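PDB 5HZD: terminal uridylyltransferase 1 from Trypanosoma brucei, which adds uridylyl residues from UTP to the 3'-hydroxyl ends of guide RNA, ribosomal RNA and some mRNAs in mitochondrial RNA editing. Local coordinates for residues A[42-47]-A[490-495]; A[68-73]-A[393-398]. All blocks are in the same frame, centred on the assembly; numbering follows the deposited sequence.

Contact 1. Residues A[42-47]-A[490-495]; sequences RIAQKL and ELYRGL. With SO4 (sulfate ion), chain E.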
ATOM      1  N   ARG A  42     -11.196 -24.326  21.897  1.00 23.71           N
ATOM      2  CA  ARG A  42     -11.192 -24.985  23.200  1.00 26.24           C
ATOM      3  C   ARG A  42      -9.905 -24.727  23.971  1.00 27.39           C
ATOM      4  O   ARG A  42      -9.947 -24.448  25.176  1.00 28.96           O
ATOM      5  CB  ARG A  42     -11.433 -26.496  23.052  1.00 33.09           C
ATOM      6  CG  ARG A  42     -12.909 -26.898  22.963  1.00 42.63           C
ATOM      7  CD  ARG A  42     -13.109 -28.421  23.113  1.00 47.89           C
ATOM      8  NE  ARG A  42     -12.656 -29.161  21.937  1.00 50.46           N
ATOM      9  CZ  ARG A  42     -11.442 -29.688  21.802  1.00 52.79           C
ATOM     10  NH1 ARG A  42     -10.548 -29.569  22.779  1.00 55.67           N
ATOM     11  NH2 ARG A  42     -11.118 -30.336  20.687  1.00 51.82           N
ATOM     12  N   ILE A  43      -8.763 -24.814  23.288  1.00 23.60           N
ATOM     13  CA  ILE A  43      -7.479 -24.516  23.938  1.00 20.69           C
ATOM     14  C   ILE A  43      -7.448 -23.087  24.468  1.00 24.88           C
ATOM     15  O   ILE A  43      -7.098 -22.853  25.633  1.00 25.13           O
ATOM     16  CB  ILE A  43      -6.274 -24.817  23.027  1.00 23.47           C
ATOM     17  CG1 ILE A  43      -6.223 -26.320  22.739  1.00 26.73           C
ATOM     18  CG2 ILE A  43      -4.975 -24.369  23.697  1.00 23.58           C
ATOM     19  CD1 ILE A  43      -5.275 -26.723  21.641  1.00 30.67           C
ATOM     20  N   ALA A  44      -7.840 -22.125  23.635  1.00 24.15           N
ATOM     21  CA  ALA A  44      -7.803 -20.731  24.064  1.00 23.35           C
ATOM     22  C   ALA A  44      -8.806 -20.475  25.182  1.00 24.96           C
ATOM     23  O   ALA A  44      -8.533 -19.689  26.082  1.00 29.96           O
ATOM     24  CB  ALA A  44      -8.052 -19.801  22.894  1.00 23.66           C
ATOM     25  N   GLN A  45      -9.959 -21.144  25.145  1.00 23.92           N
ATOM     26  CA  GLN A  45     -10.954 -21.000  26.221  1.00 23.68           C
ATOM     27  C   GLN A  45     -10.479 -21.498  27.579  1.00 27.14           C
ATOM     28  O   GLN A  45     -10.981 -21.039  28.616  1.00 28.82           O
ATOM     29  CB  GLN A  45     -12.260 -21.709  25.887  1.00 24.07           C
ATOM     30  CG  GLN A  45     -13.181 -20.881  25.022  1.00 27.93           C
ATOM     31  CD  GLN A  45     -14.347 -21.683  24.508  1.00 34.15           C
ATOM     32  OE1 GLN A  45     -14.276 -22.907  24.414  1.00 38.01           O
ATOM     33  NE2 GLN A  45     -15.436 -21.000  24.184  1.00 35.31           N
ATOM     34  N   LYS A  46      -9.536 -22.436  27.590  1.00 28.79           N
ATOM     35  CA  LYS A  46      -8.966 -22.888  28.861  1.00 31.71           C
ATOM     36  C   LYS A  46      -8.147 -21.762  29.488  1.00 31.26           C
ATOM     37  O   LYS A  46      -8.100 -21.608  30.709  1.00 31.23           O
ATOM     38  CB  LYS A  46      -8.084 -24.121  28.665  1.00 40.35           C
ATOM     39  CG  LYS A  46      -8.799 -25.285  28.017  1.00 49.65           C
ATOM     40  CD  LYS A  46     -10.004 -25.733  28.832  1.00 52.49           C
ATOM     41  CE  LYS A  46     -11.079 -26.345  27.937  1.00 50.19           C
ATOM     42  NZ  LYS A  46     -11.700 -25.314  27.049  1.00 41.92           N
ATOM     43  N   LEU A  47      -7.504 -20.976  28.638  1.00 29.36           N
ATOM     44  CA  LEU A  47      -6.637 -19.890  29.092  1.00 29.18           C
ATOM     45  C   LEU A  47      -7.401 -18.673  29.608  1.00 30.86           C
ATOM     46  O   LEU A  47      -6.920 -17.942  30.476  1.00 28.81           O
ATOM     47  CB  LEU A  47      -5.640 -19.513  27.983  1.00 31.54           C
ATOM     48  CG  LEU A  47      -4.534 -20.575  27.875  1.00 35.86           C
ATOM     49  CD1 LEU A  47      -3.804 -20.501  26.551  1.00 33.81           C
ATOM     50  CD2 LEU A  47      -3.537 -20.419  29.020  1.00 39.49           C
ATOM     51  N   GLU A 490      -7.708 -18.577  12.897  1.00 13.90           N
ATOM     52  CA  GLU A 490      -6.389 -17.945  12.840  1.00 13.59           C
ATOM     53  C   GLU A 490      -6.161 -16.943  13.972  1.00 15.55           C
ATOM     54  O   GLU A 490      -5.016 -16.797  14.448  1.00 15.95           O
ATOM     55  CB  GLU A 490      -6.121 -17.313  11.466  1.00 13.51           C
ATOM     56  CG  GLU A 490      -6.165 -18.326  10.293  1.00 15.52           C
ATOM     57  CD  GLU A 490      -5.262 -19.550  10.481  1.00 18.69           C
ATOM     58  OE1 GLU A 490      -4.148 -19.434  11.060  1.00 20.53           O
ATOM     59  OE2 GLU A 490      -5.674 -20.675  10.058  1.00 22.96           O
ATOM     60  N   LEU A 491      -7.213 -16.272  14.433  1.00 14.20           N
ATOM     61  CA  LEU A 491      -7.027 -15.353  15.566  1.00 13.29           C
ATOM     62  C   LEU A 491      -6.703 -16.160  16.830  1.00 15.41           C
ATOM     63  O   LEU A 491      -5.825 -15.759  17.613  1.00 15.95           O
ATOM     64  CB  LEU A 491      -8.283 -14.504  15.741  1.00 14.79           C
ATOM     65  CG  LEU A 491      -8.453 -13.463  14.642  1.00 12.56           C
ATOM     66  CD1 LEU A 491      -9.900 -12.981  14.616  1.00 13.76           C
ATOM     67  CD2 LEU A 491      -7.509 -12.269  14.846  1.00 12.53           C
ATOM     68  N   TYR A 492      -7.363 -17.306  17.033  1.00 15.74           N
ATOM     69  CA  TYR A 492      -7.017 -18.139  18.189  1.00 16.82           C
ATOM     70  C   TYR A 492      -5.595 -18.636  18.050  1.00 15.48           C
ATOM     71  O   TYR A 492      -4.865 -18.689  19.041  1.00 17.38           O
ATOM     72  CB  TYR A 492      -7.927 -19.379  18.326  1.00 15.08           C
ATOM     73  CG  TYR A 492      -9.363 -19.105  18.626  1.00 17.17           C
ATOM     74  CD1 TYR A 492      -9.729 -18.366  19.741  1.00 16.44           C
ATOM     75  CD2 TYR A 492     -10.361 -19.636  17.818  1.00 15.49           C
ATOM     76  CE1 TYR A 492     -11.070 -18.124  20.029  1.00 21.81           C
ATOM     77  CE2 TYR A 492     -11.704 -19.401  18.086  1.00 18.65           C
ATOM     78  CZ  TYR A 492     -12.047 -18.655  19.194  1.00 19.80           C
ATOM     79  OH  TYR A 492     -13.375 -18.404  19.470  1.00 22.18           O
ATOM     80  N   ARG A 493      -5.190 -19.036  16.833  1.00 15.01           N
ATOM     81  CA  ARG A 493      -3.867 -19.585  16.609  1.00 18.34           C
ATOM     82  C   ARG A 493      -2.816 -18.510  16.906  1.00 17.72           C
ATOM     83  O   ARG A 493      -1.787 -18.806  17.539  1.00 19.08           O
ATOM     84  CB  ARG A 493      -3.736 -20.101  15.179  1.00 18.39           C
ATOM     85  CG  ARG A 493      -2.539 -20.995  14.996  1.00 20.80           C
ATOM     86  CD  ARG A 493      -2.203 -21.359  13.564  1.00 24.86           C
ATOM     87  NE  ARG A 493      -3.350 -21.627  12.705  1.00 32.49           N
ATOM     88  CZ  ARG A 493      -3.967 -22.799  12.551  1.00 29.31           C
ATOM     89  NH1 ARG A 493      -3.612 -23.903  13.223  1.00 32.20           N
ATOM     90  NH2 ARG A 493      -4.981 -22.856  11.709  1.00 26.36           N
ATOM     91  N   GLY A 494      -3.084 -17.273  16.502  1.00 15.30           N
ATOM     92  CA  GLY A 494      -2.140 -16.197  16.781  1.00 16.53           C
ATOM     93  C   GLY A 494      -1.969 -15.958  18.272  1.00 17.70           C
ATOM     94  O   GLY A 494      -0.844 -15.775  18.751  1.00 19.42           O
ATOM     95  N   LEU A 495      -3.084 -15.962  19.005  1.00 15.68           N
ATOM     96  CA  LEU A 495      -3.087 -15.755  20.451  1.00 14.96           C
ATOM     97  C   LEU A 495      -2.211 -16.806  21.114  1.00 19.39           C
ATOM     98  O   LEU A 495      -1.327 -16.486  21.913  1.00 20.64           O
ATOM     99  CB  LEU A 495      -4.506 -15.883  20.987  1.00 16.89           C
ATOM    100  CG  LEU A 495      -4.690 -15.705  22.483  1.00 17.22           C
ATOM    101  CD1 LEU A 495      -4.330 -14.269  22.860  1.00 26.18           C
ATOM    102  CD2 LEU A 495      -6.127 -16.001  22.882  1.00 23.15           C
TER
HETATM  103  S   SO4 E 704      -1.785 -25.871  15.477  1.00 47.21           S
HETATM  104  O1  SO4 E 704      -2.641 -26.392  14.410  1.00 50.02           O
HETATM  105  O2  SO4 E 704      -1.902 -24.408  15.556  1.00 39.12           O
HETATM  106  O3  SO4 E 704      -0.397 -26.233  15.186  1.00 49.99           O
HETATM  107  O4  SO4 E 704      -2.203 -26.472  16.745  1.00 49.33           O

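Contact 2. Residues A[68-73]-A[393-398]; sequences KIFHVA and KAAGDM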
ATOM      1  N   LYS A  68      11.268  -9.484  18.601  1.00 14.52           N
ATOM      2  CA  LYS A  68      11.097  -9.999  17.233  1.00 15.13           C
ATOM      3  C   LYS A  68      10.273  -9.092  16.350  1.00 16.80           C
ATOM      4  O   LYS A  68      10.588  -8.911  15.165  1.00 17.74           O
ATOM      5  CB  LYS A  68      10.471 -11.400  17.266  1.00 15.50           C
ATOM      6  CG  LYS A  68      11.367 -12.460  17.849  1.00 23.35           C
ATOM      7  CD  LYS A  68      10.606 -13.790  17.897  1.00 28.27           C
ATOM      8  CE  LYS A  68      11.169 -14.706  18.959  1.00 40.11           C
ATOM      9  NZ  LYS A  68      12.645 -14.773  18.876  1.00 46.12           N
ATOM     10  N   ILE A  69       9.212  -8.513  16.920  1.00 13.42           N
ATOM     11  CA  ILE A  69       8.367  -7.545  16.221  1.00 14.82           C
ATOM     12  C   ILE A  69       9.181  -6.352  15.742  1.00 12.90           C
ATOM     13  O   ILE A  69       9.087  -5.957  14.570  1.00 14.36           O
ATOM     14  CB  ILE A  69       7.220  -7.075  17.146  1.00 14.97           C
ATOM     15  CG1 ILE A  69       6.235  -8.225  17.343  1.00 15.28           C
ATOM     16  CG2 ILE A  69       6.487  -5.878  16.540  1.00 16.03           C
ATOM     17  CD1 ILE A  69       5.316  -8.077  18.568  1.00 18.16           C
ATOM     18  N   PHE A  70      10.029  -5.809  16.617  1.00 13.45           N
ATOM     19  CA  PHE A  70      10.843  -4.675  16.202  1.00 13.55           C
ATOM     20  C   PHE A  70      11.899  -5.077  15.172  1.00 14.60           C
ATOM     21  O   PHE A  70      12.256  -4.262  14.312  1.00 16.81           O
ATOM     22  CB  PHE A  70      11.484  -3.949  17.404  1.00 16.97           C
ATOM     23  CG  PHE A  70      10.647  -2.814  17.921  1.00 15.07           C
ATOM     24  CD1 PHE A  70       9.690  -3.043  18.895  1.00 14.88           C
ATOM     25  CD2 PHE A  70      10.786  -1.540  17.391  1.00 17.25           C
ATOM     26  CE1 PHE A  70       8.886  -2.010  19.360  1.00 15.10           C
ATOM     27  CE2 PHE A  70       9.984  -0.499  17.839  1.00 15.54           C
ATOM     28  CZ  PHE A  70       9.050  -0.728  18.829  1.00 14.95           C
ATOM     29  N   HIS A  71      12.369  -6.321  15.208  1.00 13.71           N
ATOM     30  CA  HIS A  71      13.351  -6.766  14.217  1.00 18.15           C
ATOM     31  C   HIS A  71      12.711  -6.851  12.833  1.00 16.85           C
ATOM     32  O   HIS A  71      13.296  -6.395  11.844  1.00 18.48           O
ATOM     33  CB  HIS A  71      13.972  -8.120  14.613  1.00 19.27           C
ATOM     34  CG  HIS A  71      15.029  -8.586  13.660  1.00 22.85           C
ATOM     35  ND1 HIS A  71      16.360  -8.276  13.826  1.00 31.69           N
ATOM     36  CD2 HIS A  71      14.946  -9.305  12.516  1.00 23.54           C
ATOM     37  CE1 HIS A  71      17.057  -8.798  12.831  1.00 31.15           C
ATOM     38  NE2 HIS A  71      16.222  -9.421  12.020  1.00 25.34           N
ATOM     39  N   VAL A  72      11.521  -7.436  12.757  1.00 13.71           N
ATOM     40  CA  VAL A  72      10.776  -7.491  11.499  1.00 15.87           C
ATOM     41  C   VAL A  72      10.520  -6.076  10.982  1.00 19.81           C
ATOM     42  O   VAL A  72      10.722  -5.788   9.793  1.00 18.84           O
ATOM     43  CB  VAL A  72       9.440  -8.237  11.650  1.00 18.36           C
ATOM     44  CG1 VAL A  72       8.625  -8.112  10.364  1.00 21.61           C
ATOM     45  CG2 VAL A  72       9.696  -9.699  11.967  1.00 22.08           C
ATOM     46  N   ALA A  73      10.107  -5.175  11.870  1.00 14.18           N
ATOM     47  CA  ALA A  73       9.821  -3.795  11.447  1.00 14.29           C
ATOM     48  C   ALA A  73      11.081  -3.090  10.950  1.00 18.73           C
ATOM     49  O   ALA A  73      11.032  -2.293   9.990  1.00 17.33           O
ATOM     50  CB  ALA A  73       9.214  -3.032  12.614  1.00 15.15           C
ATOM     51  N   LYS A 393       8.734  -4.806  25.463  1.00 15.20           N
ATOM     52  CA  LYS A 393       7.702  -5.263  26.373  1.00 15.21           C
ATOM     53  C   LYS A 393       6.312  -4.781  25.915  1.00 16.49           C
ATOM     54  O   LYS A 393       5.343  -5.549  25.916  1.00 17.46           O
ATOM     55  CB  LYS A 393       8.011  -4.783  27.792  1.00 17.23           C
ATOM     56  CG  LYS A 393       6.896  -5.076  28.758  1.00 21.64           C
ATOM     57  CD  LYS A 393       7.257  -4.752  30.200  1.00 27.14           C
ATOM     58  CE  LYS A 393       6.032  -4.919  31.088  1.00 35.62           C
ATOM     59  NZ  LYS A 393       6.440  -5.031  32.514  1.00 43.85           N
ATOM     60  N   ALA A 394       6.217  -3.506  25.541  1.00 14.54           N
ATOM     61  CA  ALA A 394       4.954  -2.916  25.119  1.00 14.74           C
ATOM     62  C   ALA A 394       4.476  -3.543  23.822  1.00 14.84           C
ATOM     63  O   ALA A 394       3.302  -3.874  23.684  1.00 14.76           O
ATOM     64  CB  ALA A 394       5.106  -1.394  24.915  1.00 15.93           C
ATOM     65  N   ALA A 395       5.379  -3.688  22.849  1.00 14.07           N
ATOM     66  CA  ALA A 395       4.999  -4.280  21.558  1.00 15.48           C
ATOM     67  C   ALA A 395       4.444  -5.697  21.734  1.00 13.17           C
ATOM     68  O   ALA A 395       3.417  -6.071  21.119  1.00 13.86           O
ATOM     69  CB  ALA A 395       6.182  -4.287  20.589  1.00 14.16           C
ATOM     70  N   GLY A 396       5.123  -6.507  22.531  1.00 13.57           N
ATOM     71  CA  GLY A 396       4.621  -7.841  22.790  1.00 13.71           C
ATOM     72  C   GLY A 396       3.265  -7.813  23.475  1.00 13.62           C
ATOM     73  O   GLY A 396       2.342  -8.547  23.085  1.00 13.70           O
ATOM     74  N   ASP A 397       3.123  -6.974  24.492  1.00 14.85           N
ATOM     75  CA  ASP A 397       1.847  -6.858  25.208  1.00 16.01           C
ATOM     76  C   ASP A 397       0.723  -6.453  24.245  1.00 15.93           C
ATOM     77  O   ASP A 397      -0.413  -6.956  24.316  1.00 14.91           O
ATOM     78  CB  ASP A 397       1.913  -5.732  26.235  1.00 16.35           C
ATOM     79  CG  ASP A 397       2.670  -6.093  27.485  1.00 29.29           C
ATOM     80  OD1 ASP A 397       2.938  -7.291  27.735  1.00 32.73           O
ATOM     81  OD2 ASP A 397       2.985  -5.137  28.241  1.00 34.27           O
ATOM     82  N   MET A 398       1.024  -5.497  23.377  1.00 13.11           N
ATOM     83  CA  MET A 398       0.014  -4.979  22.461  1.00 12.74           C
ATOM     84  C   MET A 398      -0.411  -5.995  21.422  1.00 13.12           C
ATOM     85  O   MET A 398      -1.592  -6.100  21.089  1.00 13.23           O
ATOM     86  CB  MET A 398       0.535  -3.716  21.797  1.00 15.50           C
ATOM     87  CG  MET A 398       0.649  -2.611  22.826  1.00 16.92           C
ATOM     88  SD  MET A 398       1.648  -1.213  22.246  1.00 18.26           S
ATOM     89  CE  MET A 398       0.546  -0.452  21.042  1.00 14.07           C
TER

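Contact 1. Residues A[42-47]-A[490-495]
The carbonyl O of Arg42, on the helix that brings Ala44 against Tyr492, is gripped by two donors of a single residue. Lys46 NZ reaches Arg42 O at 2.7 Å, tilted out of the carbonyl plane, and the helical bond from Lys46 N arrives from the opposite face at 3.2 Å. This is a helix-helix packing: helix 37-47, which follows the zinc finger, lies on helix 481-497 near the end of the chain. Ala44 CB points at the neighbouring helix and meets Tyr492 CD1 at 3.8 Å; Leu495 CD2 flanks the same methyl more loosely. Alanine suits this buried place, since a single methyl lets the backbones come close, 6.5 Å between Ala44 CA and Tyr492 CA. CG of Tyr492 stands beside the backbone N (chi1 -66°), the methyl meets its ring obliquely, and its OH bonds to Arg41 of helix 37-47. Phe408 and Phe403, on helix 385-409, cover Ala44 and Leu495 respectively. Beyond the apolar patch, a sulfate, probably from the crystallisation liquor, bridges the two helices through Arg39 and Arg493. The Arg493 chain bends at chi3 (-39°) and presents its guanidinium side-on to Glu490 in a two-nitrogen salt bridge, which holds that group's rotation: Arg493 NE donates a nearly straight bond to Glu490 OE1 and NH2 another to OE2 at 2.8 Å, both from outside the carboxylate plane. Arg493 NH1 turns instead to sulfate O2, 2.9 Å away.

Contact 2. Residues A[68-73]-A[393-398]
Ile69 is the first residue of helix 59-76 here to meet segment 393-398, and it touches mainly backbone. With CG1 beside the backbone N (chi1 -70°) and the chain extended beyond it, CD1 comes 3.8 Å from Ala395 O and 4.3 Å from Gly396 N. The branch methyl CG2 lies farther off, 4.4 Å from Ala395 CB. A beta-branched residue fits because its two arms cover side chain and main chain of the other helix at once. The two short segments cross almost at right angles, 97°, with axes 9.7 Å apart. This small helix crossing joins helix 59-76, early in the chain, to helix 385-409, which runs into the Cid1-family part of this nucleotidyltransferase, and Ala395 supplies most of the opposing surface. Next comes Phe70, whose CB points to one side of the other helix, though its ring end comes nearer: CE1 reaches Ala395 CB at 3.7 Å and CD1 follows at 4.1 Å. Leu391, one turn earlier on helix 385-409, also touches this ring. Pro312 of helix 310-324 packs against Ile69, Phe70 and, one turn beyond Ile69, Ala73. That third helix carries Lys318, a UTP-binding residue whose side chain is about 11 Å from that of Ile69.

How the contacts relate
Contact 1 and contact 2 have centres 20 Å apart and nearest atoms about 8 Å apart, on the same side of the chain's centre. Along the chain the order is 42-47, 68-73, 393-398, 490-495, so the second pair lies wholly between the two halves of the first. Helix 385-409 connects them: contact 2 uses its middle, while Phe403 and Phe408 farther along cover contact 1. In both, a helix from the N-terminal part of the chain rests on helices from its C-terminal part. The zinc finger, required for proper folding of the catalytic domain, comes just before helix 37-47 of contact 1 in sequence.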